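Local coordinates for protein glutamate racemase (Campylobacter jejuni, PDB 3UHF) that belongs to the Asp/Glu/hydantoin racemase family and holds D-glutamic acid in a pocket of its two-sheet alpha/beta fold, at residues G33-E45 with E259-L271. Sequence-based numbering, arbitrary orientation.
Sequences GVGGLSVLKSLYE and ESLKNTAKIWLNL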
loop_
_atom_site.group_PDB
_atom_site.type_symbol
_atom_site.label_atom_id
_atom_site.label_comp_id
_atom_site.label_asym_id
_atom_site.label_seq_id
_atom_site.Cartn_x
_atom_site.Cartn_y
_atom_site.Cartn_z
ATOM N N GLY A 33 -7.829 -6.362 -1.198
ATOM C CA GLY A 33 -8.719 -6.386 -2.348
ATOM C C GLY A 33 -8.084 -5.869 -3.622
ATOM O O GLY A 33 -7.032 -6.356 -4.027
ATOM N N VAL A 34 -8.714 -4.870 -4.240
ATOM C CA VAL A 34 -8.211 -4.318 -5.499
ATOM C C VAL A 34 -7.329 -3.095 -5.307
ATOM O O VAL A 34 -6.589 -2.733 -6.218
ATOM C CB VAL A 34 -9.345 -3.899 -6.450
ATOM C CG1 VAL A 34 -10.233 -5.079 -6.749
ATOM C CG2 VAL A 34 -10.134 -2.731 -5.840
ATOM N N GLY A 35 -7.415 -2.450 -4.142
ATOM C CA GLY A 35 -6.661 -1.234 -3.898
ATOM C C GLY A 35 -5.173 -1.427 -4.100
ATOM O O GLY A 35 -4.484 -0.540 -4.620
ATOM N N GLY A 36 -4.686 -2.599 -3.699
ATOM C CA GLY A 36 -3.270 -2.933 -3.773
ATOM C C GLY A 36 -2.664 -2.863 -5.165
ATOM O O GLY A 36 -1.437 -2.884 -5.325
ATOM N N LEU A 37 -3.517 -2.785 -6.179
ATOM C CA LEU A 37 -3.045 -2.554 -7.539
ATOM C C LEU A 37 -2.212 -1.261 -7.643
ATOM O O LEU A 37 -1.363 -1.138 -8.519
ATOM C CB LEU A 37 -4.226 -2.530 -8.520
ATOM C CG LEU A 37 -4.962 -3.865 -8.719
ATOM C CD1 LEU A 37 -6.231 -3.692 -9.571
ATOM C CD2 LEU A 37 -4.046 -4.941 -9.324
ATOM N N SER A 38 -2.448 -0.299 -6.753
ATOM C CA SER A 38 -1.687 0.944 -6.807
ATOM C C SER A 38 -0.211 0.682 -6.477
ATOM O O SER A 38 0.692 1.333 -7.021
ATOM C CB SER A 38 -2.278 2.012 -5.880
ATOM O OG SER A 38 -2.142 1.649 -4.519
ATOM N N VAL A 39 0.017 -0.286 -5.593
ATOM C CA VAL A 39 1.363 -0.719 -5.242
ATOM C C VAL A 39 1.931 -1.592 -6.352
ATOM O O VAL A 39 3.091 -1.433 -6.750
ATOM C CB VAL A 39 1.380 -1.484 -3.899
ATOM C CG1 VAL A 39 2.767 -2.066 -3.626
ATOM C CG2 VAL A 39 0.970 -0.548 -2.763
ATOM N N LEU A 40 1.111 -2.502 -6.868
ATOM C CA LEU A 40 1.537 -3.344 -7.982
ATOM C C LEU A 40 2.037 -2.487 -9.144
ATOM O O LEU A 40 3.072 -2.783 -9.751
ATOM C CB LEU A 40 0.398 -4.246 -8.449
ATOM C CG LEU A 40 0.789 -5.204 -9.576
ATOM C CD1 LEU A 40 1.776 -6.229 -9.055
ATOM C CD2 LEU A 40 -0.440 -5.887 -10.178
ATOM N N LYS A 41 1.309 -1.411 -9.429
ATOM C CA LYS A 41 1.681 -0.510 -10.513
ATOM C C LYS A 41 3.101 0.024 -10.332
ATOM O O LYS A 41 3.898 0.006 -11.267
ATOM C CB LYS A 41 0.682 0.642 -10.610
ATOM C CG LYS A 41 0.926 1.590 -11.774
ATOM C CD LYS A 41 -0.268 2.532 -11.922
ATOM C CE LYS A 41 -0.163 3.393 -13.167
ATOM N NZ LYS A 41 0.987 4.332 -13.086
ATOM N N SER A 42 3.426 0.489 -9.128
ATOM C CA SER A 42 4.763 1.025 -8.878
ATOM C C SER A 42 5.827 -0.043 -9.062
ATOM O O SER A 42 6.870 0.212 -9.674
ATOM C CB SER A 42 4.860 1.599 -7.461
ATOM O OG SER A 42 3.859 2.577 -7.238
ATOM N N LEU A 43 5.569 -1.235 -8.524
ATOM C CA LEU A 43 6.532 -2.340 -8.616
ATOM C C LEU A 43 6.770 -2.778 -10.050
ATOM O O LEU A 43 7.895 -3.075 -10.454
ATOM C CB LEU A 43 6.050 -3.533 -7.794
ATOM C CG LEU A 43 5.910 -3.290 -6.293
ATOM C CD1 LEU A 43 5.160 -4.446 -5.642
ATOM C CD2 LEU A 43 7.293 -3.123 -5.661
ATOM N N TYR A 44 5.687 -2.805 -10.811
ATOM C CA TYR A 44 5.691 -3.224 -12.201
ATOM C C TYR A 44 6.451 -2.230 -13.070
ATOM O O TYR A 44 7.304 -2.613 -13.881
ATOM C CB TYR A 44 4.230 -3.319 -12.645
ATOM C CG TYR A 44 3.974 -3.830 -14.033
ATOM C CD1 TYR A 44 4.376 -5.103 -14.420
ATOM C CD2 TYR A 44 3.281 -3.055 -14.948
ATOM C CE1 TYR A 44 4.112 -5.577 -15.696
ATOM C CE2 TYR A 44 3.012 -3.517 -16.220
ATOM C CZ TYR A 44 3.425 -4.775 -16.589
ATOM O OH TYR A 44 3.155 -5.223 -17.862
ATOM N N GLU A 45 6.142 -0.949 -12.912
ATOM C CA GLU A 45 6.770 0.069 -13.751
ATOM C C GLU A 45 8.246 0.258 -13.413
ATOM O O GLU A 45 9.040 0.670 -14.264
ATOM C CB GLU A 45 5.991 1.386 -13.680
ATOM C CG GLU A 45 4.549 1.227 -14.173
ATOM C CD GLU A 45 3.730 2.509 -14.101
ATOM O OE1 GLU A 45 4.205 3.514 -13.520
ATOM O OE2 GLU A 45 2.595 2.507 -14.628
ATOM N N GLU A 259 -12.160 -12.091 -12.297
ATOM C CA GLU A 259 -12.207 -11.391 -13.579
ATOM C C GLU A 259 -12.406 -9.883 -13.391
ATOM O O GLU A 259 -11.883 -9.082 -14.159
ATOM C CB GLU A 259 -13.273 -11.992 -14.508
ATOM C CG GLU A 259 -12.931 -13.407 -14.989
ATOM C CD GLU A 259 -11.537 -13.504 -15.604
ATOM O OE1 GLU A 259 -10.835 -14.509 -15.349
ATOM O OE2 GLU A 259 -11.145 -12.578 -16.349
ATOM N N SER A 260 -13.164 -9.506 -12.366
ATOM C CA SER A 260 -13.342 -8.098 -12.048
ATOM C C SER A 260 -12.011 -7.484 -11.607
ATOM O O SER A 260 -11.691 -6.343 -11.952
ATOM C CB SER A 260 -14.393 -7.923 -10.950
ATOM O OG SER A 260 -14.501 -6.567 -10.558
ATOM N N LEU A 261 -11.236 -8.246 -10.841
ATOM C CA LEU A 261 -9.927 -7.781 -10.383
ATOM C C LEU A 261 -8.997 -7.552 -11.569
ATOM O O LEU A 261 -8.338 -6.514 -11.655
ATOM C CB LEU A 261 -9.290 -8.780 -9.415
ATOM C CG LEU A 261 -7.807 -8.510 -9.101
ATOM C CD1 LEU A 261 -7.631 -7.146 -8.471
ATOM C CD2 LEU A 261 -7.233 -9.591 -8.211
ATOM N N LYS A 262 -8.944 -8.523 -12.477
ATOM C CA LYS A 262 -8.117 -8.408 -13.673
ATOM C C LYS A 262 -8.532 -7.201 -14.510
ATOM O O LYS A 262 -7.682 -6.479 -15.028
ATOM C CB LYS A 262 -8.200 -9.684 -14.514
ATOM C CG LYS A 262 -7.603 -10.908 -13.841
ATOM C CD LYS A 262 -7.833 -12.162 -14.682
ATOM C CE LYS A 262 -7.257 -13.397 -14.008
ATOM N NZ LYS A 262 -7.604 -14.656 -14.730
ATOM N N ASN A 263 -9.841 -6.991 -14.637
ATOM C CA ASN A 263 -10.360 -5.865 -15.403
ATOM C C ASN A 263 -9.883 -4.537 -14.841
ATOM O O ASN A 263 -9.426 -3.667 -15.585
ATOM C CB ASN A 263 -11.887 -5.892 -15.443
ATOM C CG ASN A 263 -12.471 -4.690 -16.164
ATOM O OD1 ASN A 263 -12.429 -4.607 -17.391
ATOM N ND2 ASN A 263 -13.024 -3.754 -15.403
ATOM N N THR A 264 -9.991 -4.389 -13.525
ATOM C CA THR A 264 -9.527 -3.182 -12.850
ATOM C C THR A 264 -8.024 -3.010 -13.062
ATOM O O THR A 264 -7.537 -1.902 -13.306
ATOM C CB THR A 264 -9.827 -3.227 -11.334
ATOM O OG1 THR A 264 -11.237 -3.386 -11.134
ATOM C CG2 THR A 264 -9.370 -1.943 -10.654
ATOM N N ALA A 265 -7.292 -4.115 -12.982
ATOM C CA ALA A 265 -5.846 -4.075 -13.179
ATOM C C ALA A 265 -5.482 -3.626 -14.596
ATOM O O ALA A 265 -4.536 -2.852 -14.789
ATOM C CB ALA A 265 -5.228 -5.430 -12.862
ATOM N N LYS A 266 -6.231 -4.097 -15.587
ATOM C CA LYS A 266 -5.939 -3.709 -16.966
ATOM C C LYS A 266 -6.079 -2.200 -17.138
ATOM O O LYS A 266 -5.251 -1.554 -17.778
ATOM C CB LYS A 266 -6.822 -4.472 -17.950
ATOM C CG LYS A 266 -6.315 -5.877 -18.230
ATOM C CD LYS A 266 -7.231 -6.637 -19.177
ATOM C CE LYS A 266 -8.539 -7.019 -18.501
ATOM N NZ LYS A 266 -9.420 -7.822 -19.397
ATOM N N ILE A 267 -7.115 -1.640 -16.525
ATOM C CA ILE A 267 -7.334 -0.203 -16.547
ATOM C C ILE A 267 -6.273 0.569 -15.754
ATOM O O ILE A 267 -5.597 1.441 -16.295
ATOM C CB ILE A 267 -8.723 0.148 -15.990
ATOM C CG1 ILE A 267 -9.815 -0.507 -16.844
ATOM C CG2 ILE A 267 -8.894 1.655 -15.919
ATOM C CD1 ILE A 267 -11.216 -0.277 -16.318
ATOM N N TRP A 268 -6.133 0.253 -14.470
ATOM C CA TRP A 268 -5.212 0.992 -13.606
ATOM C C TRP A 268 -3.745 0.919 -14.051
ATOM O O TRP A 268 -3.012 1.891 -13.915
ATOM C CB TRP A 268 -5.327 0.532 -12.150
ATOM C CG TRP A 268 -6.594 0.941 -11.456
ATOM C CD1 TRP A 268 -7.731 1.448 -12.027
ATOM C CD2 TRP A 268 -6.848 0.875 -10.048
ATOM N NE1 TRP A 268 -8.677 1.697 -11.057
ATOM C CE2 TRP A 268 -8.160 1.352 -9.835
ATOM C CE3 TRP A 268 -6.090 0.463 -8.947
ATOM C CZ2 TRP A 268 -8.730 1.424 -8.563
ATOM C CZ3 TRP A 268 -6.661 0.531 -7.683
ATOM C CH2 TRP A 268 -7.967 1.010 -7.503
ATOM N N LEU A 269 -3.326 -0.229 -14.578
ATOM C CA LEU A 269 -1.939 -0.424 -14.986
ATOM C C LEU A 269 -1.723 -0.217 -16.488
ATOM O O LEU A 269 -0.603 -0.378 -16.983
ATOM C CB LEU A 269 -1.448 -1.819 -14.584
ATOM C CG LEU A 269 -0.850 -2.009 -13.185
ATOM C CD1 LEU A 269 -1.847 -1.701 -12.077
ATOM C CD2 LEU A 269 -0.321 -3.429 -13.051
ATOM N N ASN A 270 -2.785 0.151 -17.200
ATOM C CA ASN A 270 -2.730 0.297 -18.652
ATOM C C ASN A 270 -2.110 -0.913 -19.335
ATOM O O ASN A 270 -1.130 -0.782 -20.062
ATOM C CB ASN A 270 -1.963 1.566 -19.045
ATOM C CG ASN A 270 -2.696 2.828 -18.663
ATOM O OD1 ASN A 270 -3.919 2.838 -18.572
ATOM N ND2 ASN A 270 -1.949 3.906 -18.435
ATOM N N LEU A 271 -2.669 -2.090 -19.075
ATOM C CA LEU A 271 -2.138 -3.326 -19.635
ATOM C C LEU A 271 -2.658 -3.583 -21.056
ATOM O O LEU A 271 -3.689 -3.035 -21.468
ATOM C CB LEU A 271 -2.449 -4.506 -18.721
ATOM C CG LEU A 271 -2.018 -4.331 -17.273
ATOM C CD1 LEU A 271 -2.438 -5.526 -16.422
ATOM C CD2 LEU A 271 -0.517 -4.128 -17.219
HETATM O O HOH W 1 1.808 0.110 -15.564
#
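The indole of Trp268 reaches Gly35 with its edge, the carbonyl O lying in the ring plane 3.9 Å from CZ3, while CB of Leu37 approaches CE3 obliquely and Thr264 CG2 of its own helix covers one face over the centre. At the other end of this helix pair of the alpha/beta fold, Tyr44 has water 1 at its ring edge, and Leu269 CD2 and Leu271 CD2 come in at a slant, Leu271 CD2 lying 3.7 Å from Tyr44 CE2. Leu37 is a single knob in a hole formed by Leu261, Thr264, Ala265 and Trp268, with CD2 3.8 Å from Ala265 CB, where segments 37-45 and 259-268 cross at -50°. Phe252 of strand 249-254 touches both Leu37 and Ala265, so the pair rests on the parallel sheet, and the type I turn Val34-Leu37 brings Gly35 to about 6 Å from the nearest atom of the bound D-glutamic acid. Just before Asn270, whose positive phi gives the Schellman motif, Leu269 sets CD1 3.7 Å from Lys41 CB and CD2 against Leu40 CD2. Lys41, with CG trans to the backbone N (chi1 -176°), runs over Trp268 O and bends at chi4, and NZ meets Glu45 OE2 in a salt bridge. Water 1 donates to that same Glu45 OE2, at 2.7 Å, and to Leu269 O, at 2.8 Å.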